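Dihydropteroate synthase (Xanthomonas albilineans, PDB 6Q62) probably catalyses the condensation of para-aminobenzoate with 6-hydroxymethyl-7,8-dihydropterin diphosphate to give 7,8-dihydropteroate, a step on the way to tetrahydrofolate. Local coordinates at residues 28-33 with 39-44; 99-104 with 259-264; 124-129 with 171-176; 200-205 with 226-231; 248-253 with 273-278. All blocks are in the same frame, centred on the assembly; numbering follows the deposited sequence.

Contact 1. Residues 28-33 with 39-44; sequences VTPDSF and HTTVEA
Ala-44 sets its methyl group squarely over the ring of Phe-33: CB lies 3.5 Å from the ring centroid and 10° off the ring normal, a CH-pi contact. This happens in the first beta-alpha loop of the TIM barrel, where the chain leaving strand 21-27 makes a short 3-10 turn at 30-32 before entering helix 41-54. The other face of the same ring is covered from within its own segment by Ser-32 CB, so the phenyl is sandwiched between loop and helix.

One turn earlier on the helix, Thr-41 lies against the loop backbone. With OG1 beside the backbone N (chi1 -57°), CG2 falls anti to that N and reaches to 3.6 Å from Thr-29 C, with Val-28 CG1 touching the same methyl at 4.0 Å. Thr-41 OG1 lies 3.9 Å from Pro-30 CG.

Further out, each segment is braced by its own hydrogen bonds. Ser-32 OG and Thr-29 OG1 are hydrogen-bonded at 2.7 Å, and Thr-29 OG1 is also hydrogen-bonded to Thr-67 OG1. The helix start is held by a capping box: Glu-43 N donates to Thr-40 OG1, and Thr-40 N returns a 2.8 Å bond to the anti lone pair of Glu-43 OE2.

Contact 2. Residues 99-104 with 259-264; sequences SVDTFK and LLRVHD. With 6GU (6-chloroguanine), chain E; SO4 (sulfate ion), chain H.
Asp-101 and Arg-261 meet by a single salt bridge, OD2 to NH2 at 3.2 Å, with carboxylate and guanidinium planes 87° apart. Little surface is buried directly between the two segments; the tight packing is against the bound groups. The side chain of Arg-261 runs extended from CG to NE, and a quarter turn at its end (chi4 -83°) lays the guanidinium flat against 6-chloroguanine: N9 of the ligand sits 3.2 Å above the plane, over its centre.

Both residues project from the C-terminal ends of parallel barrel strands, 98-101 and 259-262, where a TIM barrel carries its active site, and both line the 6-chloroguanine pocket. Asp-61 lies beside them, forming a salt bridge with Arg-261 NE and probably helping to fix the rotation of the guanidinium.

The outer side, where His-263 is partly exposed, holds a sulfate, probably from the crystallisation liquor. Arg-261 meets it edge-on with two nearly straight bonds, NH2 to O3 at 2.9 Å and NH1 to O4 at 3.1 Å. His-263 adds a third through NE2, 3.0 Å from O1, in its ring plane but more bent (146°). Asn-27 ND2 supplies a further hydrogen bond to the anion.

Contact 3. Residues 124-129 with 171-176; sequences ALRQPG and VERIFA
Ala-124 and Arg-173 mark the nearest approach of the two backbones, with CA atoms 6.6 Å apart. Segment 124-129 has no regular structure, and Ala-124 and Leu-125 both take positive phi values; segment 171-176 is a run of helix 162-179. The loop turns the Ala-124 carbonyl toward the helix, and Arg-173 grips that one oxygen side-on with two nitrogens, NE at 2.8 Å and NH1 at 2.9 Å from Ala-124 O. The oxygen lies close to the guanidinium plane, and bends at chi2 and chi3 (-51° and -56°) fold the arginine back to meet it. In the TIM barrel this ties the loop after strand 118-121 to helix 162-179, the long outer helix that follows the neighbouring strand 141-144. Both faces of the guanidinium are covered: Arg-126 CG lies 3.6 Å above its centre, while Ala-176 CB packs on the opposite side, toward the rim. Arg-126 crosses Arg-173 at about a right angle and sends its own polar end elsewhere, NE to Gln-123 O and NH2 to Met-146 O.

Contact 4. Residues 200-205 with 226-231; sequences ADNVQL and KRSIGE. With 6GU (6-chloroguanine), chain E.
Asn-202 and Ser-228 join two helices of the layer outside the TIM-barrel strands, 199-207 and 227-233, through one buried hydrogen bond. Lys-226 comes first along the second segment, at the N-cap position. Its chain, extended beyond CG (chi3 166°, chi4 171°), leaves the helix start and brings NZ into the 6-chloroguanine pocket. The modelled place of NZ is doubtful there, because it stands too near the ligand's chlorine. Arg-227 follows and heads away from helix 199-207, to a salt bridge with another sulfate.

Ser-228 makes the actual contact, pointing its side chain at Asn-202 across a CA separation of 7.2 Å. In the conformer described here, OG also has a hydrogen bond with Thr-199 OG1; a second conformer is modelled, so its bonds may not be permanent. Next in line, Ile-229 turns to the neighbouring helix 242-254, on Ser-245 and Ala-248.

Asn-202 uses both ends of its amide: OD1 accepts from Gly-194 N, which helps to fix the rotation of the group, while ND2 donates to Ser-228 OG at 2.8 Å, the hydroxyl tilted 17° out of the amide plane.

Contact 5. Residues 248-253 with 273-278; sequences AHLLAA and TVWQAV
Leu-250 and Ala-253, one helical turn apart, form the face that receives the indole of Trp-275. Along 248-253, His-249 comes just before them and turns inward, packing on Leu-260 and Val-262 of strand 259-262 and bonding through NE2 to Leu-223 N. Leu-250 then carries the first touch. With CG anti to the backbone N (chi1 179°), its CD1 reaches over to Trp-275 CB at 3.5 Å and on to CG of the indole at 3.7 Å, so that one methyl covers the root of the tryptophan side chain. The two side chains lie at a slant to each other.

The helices involved, 242-254 and 265-279, flank strand 259-262 in sequence and pack against each other on the outside of the TIM barrel. Leu-251 faces the second subunit, on Gln-254 of that chain; Val-274 and Val-278 likewise meet Gly-244 and Arg-255 of the second subunit. Ala-252 turns to Leu-260 of the barrel strand.

Ala-253 meets the far end of the indole. Its CB is 3.9 Å from Trp-275 CZ3, and its carbonyl O approaches Trp-275 CH2 at 3.7 Å. Pro-20, from the loop leading into strand 21-27, packs on both Ala-253 and Trp-275.

In the fold
All five contacts belong to one TIM barrel, spread around its parallel strands and surrounding helices. Contact 2 is central, about 3 Å from the centre of the chain, and joins strands 98-101 and 259-262; the others have centres 17 to 19 Å out. Contact 1 precedes it in sequence, while contacts 3 and 4 are nested between its two strands; contact 3 touches it where Phe-103 meets Gln-127. Contact 5 alternates with it, and His-249 packs on Val-262. Contacts 2 and 4 both reach 6-chloroguanine, so the pocket at the C-terminal strand ends is bordered by Lys-226 at the start of helix 227-233. Contacts 4 and 5 touch through Ile-229 and Ala-248; contact 5, across the chain's centre from contact 3, lies at the subunit interface.

Contact 1. Residues 28-33 with 39-44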
# COMPACT_ATOMS: atom_id res chain seq x y z
N VAL A 28 10.17 -23.23 6.35
CA VAL A 28 10.22 -24.34 7.30
C VAL A 28 11.64 -24.36 7.83
O VAL A 28 12.47 -25.15 7.38
CB VAL A 28 9.83 -25.71 6.68
CG1 VAL A 28 9.57 -26.75 7.79
CG2 VAL A 28 8.63 -25.58 5.74
N THR A 29 11.95 -23.46 8.75
CA THR A 29 13.29 -23.42 9.35
C THR A 29 13.08 -23.20 10.84
O THR A 29 12.18 -22.43 11.22
CB THR A 29 14.18 -22.29 8.74
OG1 THR A 29 13.56 -21.03 8.96
CG2 THR A 29 14.48 -22.47 7.24
N PRO A 30 13.86 -23.85 11.72
CA PRO A 30 13.69 -23.57 13.17
C PRO A 30 13.76 -22.08 13.54
O PRO A 30 13.01 -21.64 14.41
CB PRO A 30 14.82 -24.38 13.81
CG PRO A 30 15.11 -25.48 12.82
CD PRO A 30 14.94 -24.82 11.48
N ASP A 31 14.61 -21.29 12.84
CA ASP A 31 14.78 -19.85 13.09
C ASP A 31 13.55 -19.01 12.67
O ASP A 31 13.44 -17.85 13.08
CB ASP A 31 16.07 -19.32 12.44
N SER A 32 12.63 -19.60 11.90
CA SER A 32 11.41 -18.91 11.49
C SER A 32 10.39 -18.80 12.63
O SER A 32 9.48 -17.97 12.53
CB SER A 32 10.78 -19.60 10.28
OG SER A 32 11.51 -19.32 9.11
N PHE A 33 10.53 -19.63 13.70
CA PHE A 33 9.58 -19.68 14.82
C PHE A 33 10.23 -19.48 16.19
O PHE A 33 11.41 -19.77 16.34
CB PHE A 33 8.79 -21.02 14.78
CG PHE A 33 8.33 -21.38 13.38
CD1 PHE A 33 7.29 -20.69 12.77
CD2 PHE A 33 8.99 -22.37 12.66
CE1 PHE A 33 6.89 -21.00 11.47
CE2 PHE A 33 8.59 -22.68 11.35
CZ PHE A 33 7.55 -22.00 10.77
N HIS A 39 6.59 -26.82 20.38
CA HIS A 39 6.08 -27.12 19.04
C HIS A 39 7.16 -27.68 18.14
O HIS A 39 8.33 -27.31 18.30
CB HIS A 39 5.54 -25.85 18.36
CG HIS A 39 4.35 -25.26 19.04
ND1 HIS A 39 4.49 -24.34 20.05
CD2 HIS A 39 3.04 -25.53 18.87
CE1 HIS A 39 3.26 -24.04 20.44
NE2 HIS A 39 2.35 -24.74 19.76
N THR A 40 6.78 -28.45 17.12
CA THR A 40 7.77 -28.87 16.14
C THR A 40 7.87 -27.77 15.04
O THR A 40 6.95 -26.97 14.86
CB THR A 40 7.41 -30.25 15.53
OG1 THR A 40 6.39 -30.07 14.56
CG2 THR A 40 7.02 -31.29 16.55
N THR A 41 8.99 -27.78 14.29
CA THR A 41 9.16 -26.83 13.17
C THR A 41 8.07 -27.11 12.11
O THR A 41 7.46 -26.17 11.59
CB THR A 41 10.57 -26.99 12.59
OG1 THR A 41 11.48 -26.78 13.65
CG2 THR A 41 10.86 -26.00 11.45
N VAL A 42 7.85 -28.41 11.81
CA VAL A 42 6.84 -28.82 10.84
C VAL A 42 5.45 -28.30 11.26
O VAL A 42 4.78 -27.68 10.44
CB VAL A 42 6.87 -30.36 10.61
CG1 VAL A 42 5.60 -30.83 9.92
CG2 VAL A 42 8.10 -30.75 9.82
N GLU A 43 5.03 -28.53 12.51
CA GLU A 43 3.71 -28.11 12.96
C GLU A 43 3.54 -26.59 12.92
O GLU A 43 2.46 -26.10 12.57
CB GLU A 43 3.35 -28.70 14.33
CG GLU A 43 3.41 -27.78 15.51
CD GLU A 43 3.09 -28.52 16.79
OE1 GLU A 43 1.90 -28.63 17.13
OE2 GLU A 43 4.04 -29.00 17.44
N ALA A 44 4.62 -25.84 13.25
CA ALA A 44 4.56 -24.37 13.20
C ALA A 44 4.43 -23.87 11.73
O ALA A 44 3.69 -22.93 11.46
CB ALA A 44 5.81 -23.79 13.85

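Contact 2. Residues 99-104 with 259-264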
# COMPACT_ATOMS: atom_id res chain seq x y z
N SER A 99 3.67 -24.59 -3.97
CA SER A 99 4.96 -24.49 -4.63
C SER A 99 6.04 -24.95 -3.64
O SER A 99 5.91 -24.77 -2.43
CB SER A 99 5.23 -23.04 -5.01
OG SER A 99 6.56 -22.85 -5.44
N VAL A 100 7.09 -25.60 -4.17
CA VAL A 100 8.24 -25.97 -3.37
C VAL A 100 9.39 -25.06 -3.80
O VAL A 100 9.73 -24.99 -5.01
CB VAL A 100 8.58 -27.48 -3.42
CG1 VAL A 100 8.86 -27.98 -4.86
CG2 VAL A 100 9.74 -27.82 -2.48
N ASP A 101 9.97 -24.36 -2.86
CA ASP A 101 11.07 -23.44 -3.11
C ASP A 101 12.39 -24.20 -2.87
O ASP A 101 12.83 -24.37 -1.72
CB ASP A 101 10.92 -22.24 -2.17
CG ASP A 101 11.96 -21.17 -2.21
OD1 ASP A 101 12.97 -21.35 -2.89
OD2 ASP A 101 11.76 -20.13 -1.55
N THR A 102 12.95 -24.75 -3.95
CA THR A 102 14.18 -25.54 -3.87
C THR A 102 14.93 -25.44 -5.20
O THR A 102 14.30 -25.19 -6.23
CB THR A 102 13.85 -27.00 -3.56
OG1 THR A 102 15.08 -27.73 -3.35
CG2 THR A 102 13.02 -27.69 -4.67
N PHE A 103 16.25 -25.65 -5.17
CA PHE A 103 17.04 -25.72 -6.40
C PHE A 103 17.53 -27.15 -6.62
O PHE A 103 18.22 -27.41 -7.61
CB PHE A 103 18.24 -24.74 -6.40
CG PHE A 103 19.18 -24.84 -5.24
CD1 PHE A 103 20.21 -25.78 -5.23
CD2 PHE A 103 19.08 -23.96 -4.17
CE1 PHE A 103 21.09 -25.88 -4.14
CE2 PHE A 103 19.97 -24.05 -3.09
CZ PHE A 103 20.96 -25.00 -3.08
N LYS A 104 17.18 -28.09 -5.71
CA LYS A 104 17.69 -29.46 -5.78
C LYS A 104 16.73 -30.40 -6.46
O LYS A 104 15.60 -30.55 -5.98
CB LYS A 104 18.04 -29.97 -4.37
CG LYS A 104 19.10 -29.12 -3.68
CD LYS A 104 19.47 -29.74 -2.33
CE LYS A 104 20.48 -28.93 -1.54
NZ LYS A 104 19.79 -27.88 -0.75
N LEU A 259 2.23 -12.53 -10.21
CA LEU A 259 2.37 -13.28 -8.95
C LEU A 259 3.22 -12.47 -7.99
O LEU A 259 4.23 -11.87 -8.41
CB LEU A 259 3.04 -14.67 -9.20
CG LEU A 259 2.18 -15.93 -9.03
CD1 LEU A 259 3.06 -17.16 -8.91
CD2 LEU A 259 1.37 -15.90 -7.74
N LEU A 260 2.83 -12.45 -6.72
CA LEU A 260 3.52 -11.63 -5.69
C LEU A 260 3.86 -12.52 -4.52
O LEU A 260 2.97 -13.19 -3.97
CB LEU A 260 2.63 -10.45 -5.21
CG LEU A 260 2.20 -9.51 -6.35
CD1 LEU A 260 1.05 -8.65 -5.93
CD2 LEU A 260 3.41 -8.67 -6.89
N ARG A 261 5.15 -12.61 -4.21
CA ARG A 261 5.64 -13.54 -3.17
C ARG A 261 5.79 -12.76 -1.88
O ARG A 261 6.72 -11.95 -1.74
CB ARG A 261 6.95 -14.19 -3.62
CG ARG A 261 7.46 -15.24 -2.60
CD ARG A 261 8.69 -15.99 -3.11
NE ARG A 261 9.12 -16.97 -2.10
CZ ARG A 261 9.89 -16.69 -1.05
NH1 ARG A 261 10.34 -15.46 -0.85
NH2 ARG A 261 10.19 -17.64 -0.18
N VAL A 262 4.87 -13.00 -0.94
CA VAL A 262 4.80 -12.14 0.26
C VAL A 262 4.70 -12.86 1.58
O VAL A 262 4.15 -13.96 1.66
CB VAL A 262 3.60 -11.13 0.13
CG1 VAL A 262 3.54 -10.49 -1.27
CG2 VAL A 262 2.27 -11.80 0.44
N HIS A 263 5.12 -12.17 2.67
CA HIS A 263 4.91 -12.67 4.03
C HIS A 263 3.53 -12.16 4.52
O HIS A 263 2.81 -12.88 5.20
CB HIS A 263 5.97 -12.09 4.99
CG HIS A 263 7.37 -12.52 4.71
ND1 HIS A 263 8.21 -11.75 3.95
CD2 HIS A 263 8.04 -13.62 5.13
CE1 HIS A 263 9.36 -12.42 3.88
NE2 HIS A 263 9.31 -13.54 4.59
N ASP A 264 3.19 -10.90 4.17
CA ASP A 264 2.01 -10.20 4.69
C ASP A 264 0.83 -10.36 3.76
O ASP A 264 0.49 -9.46 2.96
CB ASP A 264 2.37 -8.75 4.95
CG ASP A 264 3.57 -8.70 5.89
OD1 ASP A 264 3.39 -8.98 7.09
OD2 ASP A 264 4.70 -8.47 5.41
CL6 6GU E . 12.22 -12.79 -4.69
N1 6GU E . 11.54 -14.95 -5.70
C2 6GU E . 11.49 -16.34 -5.66
N2 6GU E . 11.02 -16.90 -6.77
N3 6GU E . 11.90 -17.14 -4.60
C4 6GU E . 12.42 -16.43 -3.54
C5 6GU E . 12.53 -15.01 -3.52
C6 6GU E . 12.06 -14.38 -4.63
N7 6GU E . 13.11 -14.61 -2.32
C8 6GU E . 13.35 -15.81 -1.65
N9 6GU E . 12.95 -16.91 -2.35
S SO4 H . 12.29 -15.32 2.53
O1 SO4 H . 11.75 -15.04 3.88
O2 SO4 H . 13.76 -15.31 2.55
O3 SO4 H . 11.85 -16.69 2.06
O4 SO4 H . 11.85 -14.31 1.58

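Contact 3. Residues 124-129 with 171-176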
# COMPACT_ATOMS: atom_id res chain seq x y z
N ALA A 124 17.10 -21.12 -11.29
CA ALA A 124 16.55 -21.18 -12.65
C ALA A 124 16.98 -22.47 -13.42
O ALA A 124 17.36 -22.42 -14.59
CB ALA A 124 16.94 -19.94 -13.43
N LEU A 125 16.89 -23.62 -12.72
CA LEU A 125 17.17 -24.98 -13.22
C LEU A 125 18.61 -25.20 -13.64
O LEU A 125 18.89 -26.10 -14.44
CB LEU A 125 16.19 -25.38 -14.35
CG LEU A 125 14.68 -25.27 -13.97
CD1 LEU A 125 13.79 -25.60 -15.15
CD2 LEU A 125 14.34 -26.07 -12.74
N ARG A 126 19.55 -24.44 -13.05
CA ARG A 126 20.96 -24.61 -13.37
C ARG A 126 21.63 -25.74 -12.61
O ARG A 126 22.73 -26.16 -13.02
CB ARG A 126 21.73 -23.29 -13.16
CG ARG A 126 21.38 -22.24 -14.22
CD ARG A 126 22.16 -20.98 -13.98
NE ARG A 126 21.68 -20.20 -12.83
CZ ARG A 126 22.36 -19.18 -12.32
NH1 ARG A 126 23.53 -18.83 -12.84
NH2 ARG A 126 21.87 -18.49 -11.30
N GLN A 127 21.00 -26.27 -11.54
CA GLN A 127 21.58 -27.41 -10.82
C GLN A 127 21.47 -28.67 -11.71
O GLN A 127 20.40 -28.94 -12.25
CB GLN A 127 20.82 -27.62 -9.49
CG GLN A 127 21.38 -28.66 -8.53
CD GLN A 127 22.71 -28.32 -7.88
OE1 GLN A 127 23.41 -29.23 -7.44
NE2 GLN A 127 23.15 -27.06 -7.87
N PRO A 128 22.57 -29.44 -11.87
CA PRO A 128 22.49 -30.62 -12.76
C PRO A 128 21.36 -31.58 -12.38
O PRO A 128 21.27 -32.05 -11.23
CB PRO A 128 23.88 -31.26 -12.60
CG PRO A 128 24.78 -30.09 -12.27
CD PRO A 128 23.93 -29.22 -11.35
N GLY A 129 20.49 -31.82 -13.33
CA GLY A 129 19.32 -32.68 -13.16
C GLY A 129 18.02 -31.91 -13.00
O GLY A 129 16.92 -32.49 -13.10
N VAL A 171 15.78 -14.71 -20.73
CA VAL A 171 15.56 -15.20 -22.10
C VAL A 171 16.35 -16.54 -22.25
O VAL A 171 15.79 -17.54 -22.68
CB VAL A 171 16.02 -14.14 -23.13
CG1 VAL A 171 16.21 -14.74 -24.52
CG2 VAL A 171 15.03 -12.98 -23.19
N GLU A 172 17.63 -16.54 -21.83
CA GLU A 172 18.51 -17.74 -21.85
C GLU A 172 17.91 -18.92 -21.07
O GLU A 172 17.92 -20.04 -21.56
CB GLU A 172 19.88 -17.41 -21.27
CG GLU A 172 20.72 -16.56 -22.22
CD GLU A 172 21.94 -15.89 -21.63
OE1 GLU A 172 22.21 -16.06 -20.42
OE2 GLU A 172 22.62 -15.16 -22.39
N ARG A 173 17.35 -18.66 -19.88
CA ARG A 173 16.77 -19.74 -19.08
C ARG A 173 15.45 -20.24 -19.64
O ARG A 173 15.19 -21.44 -19.57
CB ARG A 173 16.66 -19.36 -17.59
CG ARG A 173 17.98 -18.96 -16.94
CD ARG A 173 19.11 -19.98 -17.17
NE ARG A 173 18.73 -21.34 -16.72
CZ ARG A 173 19.30 -22.45 -17.19
NH1 ARG A 173 18.92 -23.64 -16.72
NH2 ARG A 173 20.24 -22.39 -18.12
N ILE A 174 14.62 -19.34 -20.22
CA ILE A 174 13.36 -19.77 -20.86
C ILE A 174 13.75 -20.73 -22.01
O ILE A 174 13.14 -21.78 -22.17
CB ILE A 174 12.54 -18.54 -21.43
CG1 ILE A 174 11.92 -17.71 -20.25
CG2 ILE A 174 11.41 -19.02 -22.40
CD1 ILE A 174 11.49 -16.28 -20.69
N PHE A 175 14.74 -20.34 -22.82
CA PHE A 175 15.24 -21.11 -23.96
C PHE A 175 15.76 -22.48 -23.50
O PHE A 175 15.35 -23.49 -24.07
CB PHE A 175 16.27 -20.29 -24.74
CG PHE A 175 16.86 -20.96 -25.95
CD1 PHE A 175 16.17 -21.00 -27.16
CD2 PHE A 175 18.09 -21.60 -25.87
CE1 PHE A 175 16.71 -21.65 -28.27
CE2 PHE A 175 18.64 -22.24 -26.99
CZ PHE A 175 17.96 -22.23 -28.19
N ALA A 176 16.62 -22.51 -22.46
CA ALA A 176 17.15 -23.75 -21.86
C ALA A 176 16.03 -24.66 -21.41
O ALA A 176 16.06 -25.86 -21.67
CB ALA A 176 18.05 -23.40 -20.70

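Contact 4. Residues 200-205 with 226-231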
# COMPACT_ATOMS: atom_id res chain seq x y z
N ALA A 200 19.44 0.44 -5.45
CA ALA A 200 19.31 1.12 -6.74
C ALA A 200 18.96 0.12 -7.85
O ALA A 200 18.11 0.44 -8.70
CB ALA A 200 20.60 1.88 -7.08
N ASP A 201 19.62 -1.07 -7.87
CA ASP A 201 19.33 -2.11 -8.88
C ASP A 201 17.91 -2.61 -8.72
O ASP A 201 17.24 -2.85 -9.71
CB ASP A 201 20.26 -3.31 -8.72
CG ASP A 201 21.73 -3.07 -9.00
OD1 ASP A 201 22.04 -2.21 -9.86
OD2 ASP A 201 22.57 -3.77 -8.38
N ASN A 202 17.47 -2.83 -7.48
CA ASN A 202 16.11 -3.33 -7.22
C ASN A 202 15.05 -2.32 -7.67
O ASN A 202 14.04 -2.69 -8.27
CB ASN A 202 15.95 -3.66 -5.75
CG ASN A 202 16.65 -4.94 -5.39
OD1 ASN A 202 16.60 -5.92 -6.12
ND2 ASN A 202 17.35 -4.96 -4.28
N VAL A 203 15.30 -1.02 -7.41
CA VAL A 203 14.39 0.05 -7.82
C VAL A 203 14.34 0.14 -9.35
O VAL A 203 13.24 0.25 -9.92
CB VAL A 203 14.80 1.40 -7.15
CG1 VAL A 203 13.98 2.56 -7.72
CG2 VAL A 203 14.64 1.32 -5.64
N GLN A 204 15.50 0.02 -10.02
CA GLN A 204 15.57 0.01 -11.49
C GLN A 204 14.75 -1.13 -12.07
O GLN A 204 13.98 -0.93 -13.01
CB GLN A 204 17.02 -0.11 -11.98
CG GLN A 204 17.87 1.16 -11.85
CD GLN A 204 17.46 2.26 -12.80
OE1 GLN A 204 17.09 2.04 -13.96
NE2 GLN A 204 17.52 3.49 -12.31
N LEU A 205 14.91 -2.34 -11.52
CA LEU A 205 14.18 -3.51 -12.02
C LEU A 205 12.70 -3.40 -11.82
O LEU A 205 11.94 -3.88 -12.67
CB LEU A 205 14.69 -4.80 -11.35
CG LEU A 205 16.06 -5.30 -11.82
CD1 LEU A 205 16.63 -6.26 -10.81
CD2 LEU A 205 15.97 -5.96 -13.21
N LYS A 226 12.24 -7.12 2.35
CA LYS A 226 13.64 -7.20 1.96
C LYS A 226 14.44 -5.97 2.37
O LYS A 226 13.86 -4.90 2.63
CB LYS A 226 13.77 -7.52 0.49
CG LYS A 226 13.30 -8.96 0.22
CD LYS A 226 13.58 -9.42 -1.18
CE LYS A 226 13.40 -10.92 -1.20
NZ LYS A 226 13.45 -11.41 -2.57
N ARG A 227 15.78 -6.12 2.43
CA ARG A 227 16.69 -5.06 2.85
C ARG A 227 16.44 -3.78 2.08
O ARG A 227 16.48 -2.72 2.70
CB ARG A 227 18.17 -5.50 2.70
CG ARG A 227 19.20 -4.42 3.06
CD ARG A 227 20.64 -4.88 2.90
NE ARG A 227 20.97 -6.00 3.79
CZ ARG A 227 21.51 -5.88 5.00
NH1 ARG A 227 21.85 -4.68 5.47
NH2 ARG A 227 21.74 -6.96 5.74
N SER A 228 16.23 -3.85 0.75
CA SER A 228 16.00 -2.66 -0.07
C SER A 228 14.79 -1.89 0.38
O SER A 228 14.86 -0.66 0.43
CB SER A 228 15.90 -3.01 -1.55
OG SER A 228 17.18 -3.42 -1.98
N ILE A 229 13.71 -2.60 0.81
CA ILE A 229 12.52 -1.93 1.35
C ILE A 229 12.89 -1.21 2.64
O ILE A 229 12.49 -0.06 2.84
CB ILE A 229 11.34 -2.91 1.55
CG1 ILE A 229 10.96 -3.61 0.23
CG2 ILE A 229 10.14 -2.18 2.15
CD1 ILE A 229 10.67 -2.70 -1.03
N GLY A 230 13.69 -1.88 3.48
CA GLY A 230 14.20 -1.31 4.73
C GLY A 230 15.04 -0.08 4.48
O GLY A 230 14.86 0.92 5.18
N GLU A 231 15.90 -0.11 3.44
CA GLU A 231 16.74 1.05 3.05
C GLU A 231 15.90 2.23 2.52
O GLU A 231 16.17 3.39 2.87
CB GLU A 231 17.77 0.65 1.99
CL6 6GU E . 12.22 -12.79 -4.69
N1 6GU E . 11.54 -14.95 -5.70
C2 6GU E . 11.49 -16.34 -5.66
N2 6GU E . 11.02 -16.90 -6.77
N3 6GU E . 11.90 -17.14 -4.60
C4 6GU E . 12.42 -16.43 -3.54
C5 6GU E . 12.53 -15.01 -3.52
C6 6GU E . 12.06 -14.38 -4.63
N7 6GU E . 13.11 -14.61 -2.32
C8 6GU E . 13.35 -15.81 -1.65
N9 6GU E . 12.95 -16.91 -2.35

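Contact 5. Residues 248-253 with 273-278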
# COMPACT_ATOMS: atom_id res chain seq x y z
N ALA A 248 5.39 -1.78 -2.47
CA ALA A 248 6.25 -2.36 -3.53
C ALA A 248 5.51 -3.43 -4.35
O ALA A 248 5.56 -3.41 -5.59
CB ALA A 248 7.52 -2.94 -2.91
N HIS A 249 4.74 -4.29 -3.68
CA HIS A 249 3.98 -5.32 -4.38
C HIS A 249 2.85 -4.76 -5.21
O HIS A 249 2.62 -5.22 -6.33
CB HIS A 249 3.53 -6.41 -3.41
CG HIS A 249 4.72 -7.23 -2.97
ND1 HIS A 249 5.08 -7.32 -1.65
CD2 HIS A 249 5.64 -7.89 -3.72
CE1 HIS A 249 6.18 -8.07 -1.62
NE2 HIS A 249 6.56 -8.41 -2.86
N LEU A 250 2.16 -3.71 -4.70
CA LEU A 250 1.14 -3.04 -5.52
C LEU A 250 1.77 -2.41 -6.74
O LEU A 250 1.24 -2.56 -7.84
CB LEU A 250 0.42 -1.98 -4.66
CG LEU A 250 -0.66 -1.16 -5.38
CD1 LEU A 250 -1.70 -2.09 -6.04
CD2 LEU A 250 -1.33 -0.23 -4.41
N LEU A 251 2.94 -1.74 -6.59
CA LEU A 251 3.64 -1.15 -7.73
C LEU A 251 4.04 -2.22 -8.74
O LEU A 251 3.89 -2.01 -9.94
CB LEU A 251 4.89 -0.34 -7.27
CG LEU A 251 4.60 0.89 -6.41
CD1 LEU A 251 5.91 1.47 -5.89
CD2 LEU A 251 3.79 1.94 -7.21
N ALA A 252 4.49 -3.40 -8.26
CA ALA A 252 4.88 -4.49 -9.16
C ALA A 252 3.67 -4.98 -9.95
O ALA A 252 3.76 -5.18 -11.18
CB ALA A 252 5.48 -5.64 -8.34
N ALA A 253 2.54 -5.16 -9.27
CA ALA A 253 1.29 -5.59 -9.91
C ALA A 253 0.84 -4.55 -10.97
O ALA A 253 0.47 -4.93 -12.09
CB ALA A 253 0.22 -5.76 -8.85
N THR A 273 -7.01 -5.66 -3.67
CA THR A 273 -8.48 -5.61 -3.80
C THR A 273 -8.94 -4.17 -4.08
O THR A 273 -9.75 -3.95 -5.00
CB THR A 273 -9.15 -6.22 -2.56
OG1 THR A 273 -8.75 -7.59 -2.47
CG2 THR A 273 -10.68 -6.15 -2.62
N VAL A 274 -8.37 -3.17 -3.35
CA VAL A 274 -8.71 -1.76 -3.56
C VAL A 274 -8.32 -1.37 -4.97
O VAL A 274 -9.11 -0.77 -5.70
CB VAL A 274 -8.06 -0.83 -2.49
CG1 VAL A 274 -8.34 0.64 -2.82
CG2 VAL A 274 -8.58 -1.18 -1.09
N TRP A 275 -7.08 -1.74 -5.38
CA TRP A 275 -6.59 -1.43 -6.71
C TRP A 275 -7.47 -2.06 -7.80
O TRP A 275 -7.81 -1.37 -8.75
CB TRP A 275 -5.12 -1.82 -6.86
CG TRP A 275 -4.62 -1.72 -8.28
CD1 TRP A 275 -4.53 -0.60 -9.05
CD2 TRP A 275 -4.12 -2.80 -9.07
NE1 TRP A 275 -4.02 -0.92 -10.29
CE2 TRP A 275 -3.74 -2.27 -10.32
CE3 TRP A 275 -3.96 -4.16 -8.84
CZ2 TRP A 275 -3.22 -3.06 -11.35
CZ3 TRP A 275 -3.43 -4.95 -9.85
CH2 TRP A 275 -3.07 -4.40 -11.09
N GLN A 276 -7.87 -3.34 -7.62
CA GLN A 276 -8.73 -4.03 -8.59
C GLN A 276 -10.03 -3.23 -8.78
O GLN A 276 -10.47 -3.08 -9.92
CB GLN A 276 -9.05 -5.46 -8.14
CG GLN A 276 -8.01 -6.49 -8.55
CD GLN A 276 -7.93 -6.74 -10.04
OE1 GLN A 276 -8.90 -7.16 -10.68
NE2 GLN A 276 -6.76 -6.49 -10.61
N ALA A 277 -10.67 -2.77 -7.69
CA ALA A 277 -11.94 -2.00 -7.76
C ALA A 277 -11.76 -0.74 -8.59
O ALA A 277 -12.59 -0.42 -9.42
CB ALA A 277 -12.42 -1.64 -6.37
N VAL A 278 -10.65 -0.03 -8.38
CA VAL A 278 -10.33 1.20 -9.08
C VAL A 278 -10.02 0.94 -10.55
O VAL A 278 -10.55 1.63 -11.42
CB VAL A 278 -9.17 1.94 -8.35
CG1 VAL A 278 -8.60 3.08 -9.17
CG2 VAL A 278 -9.63 2.42 -6.97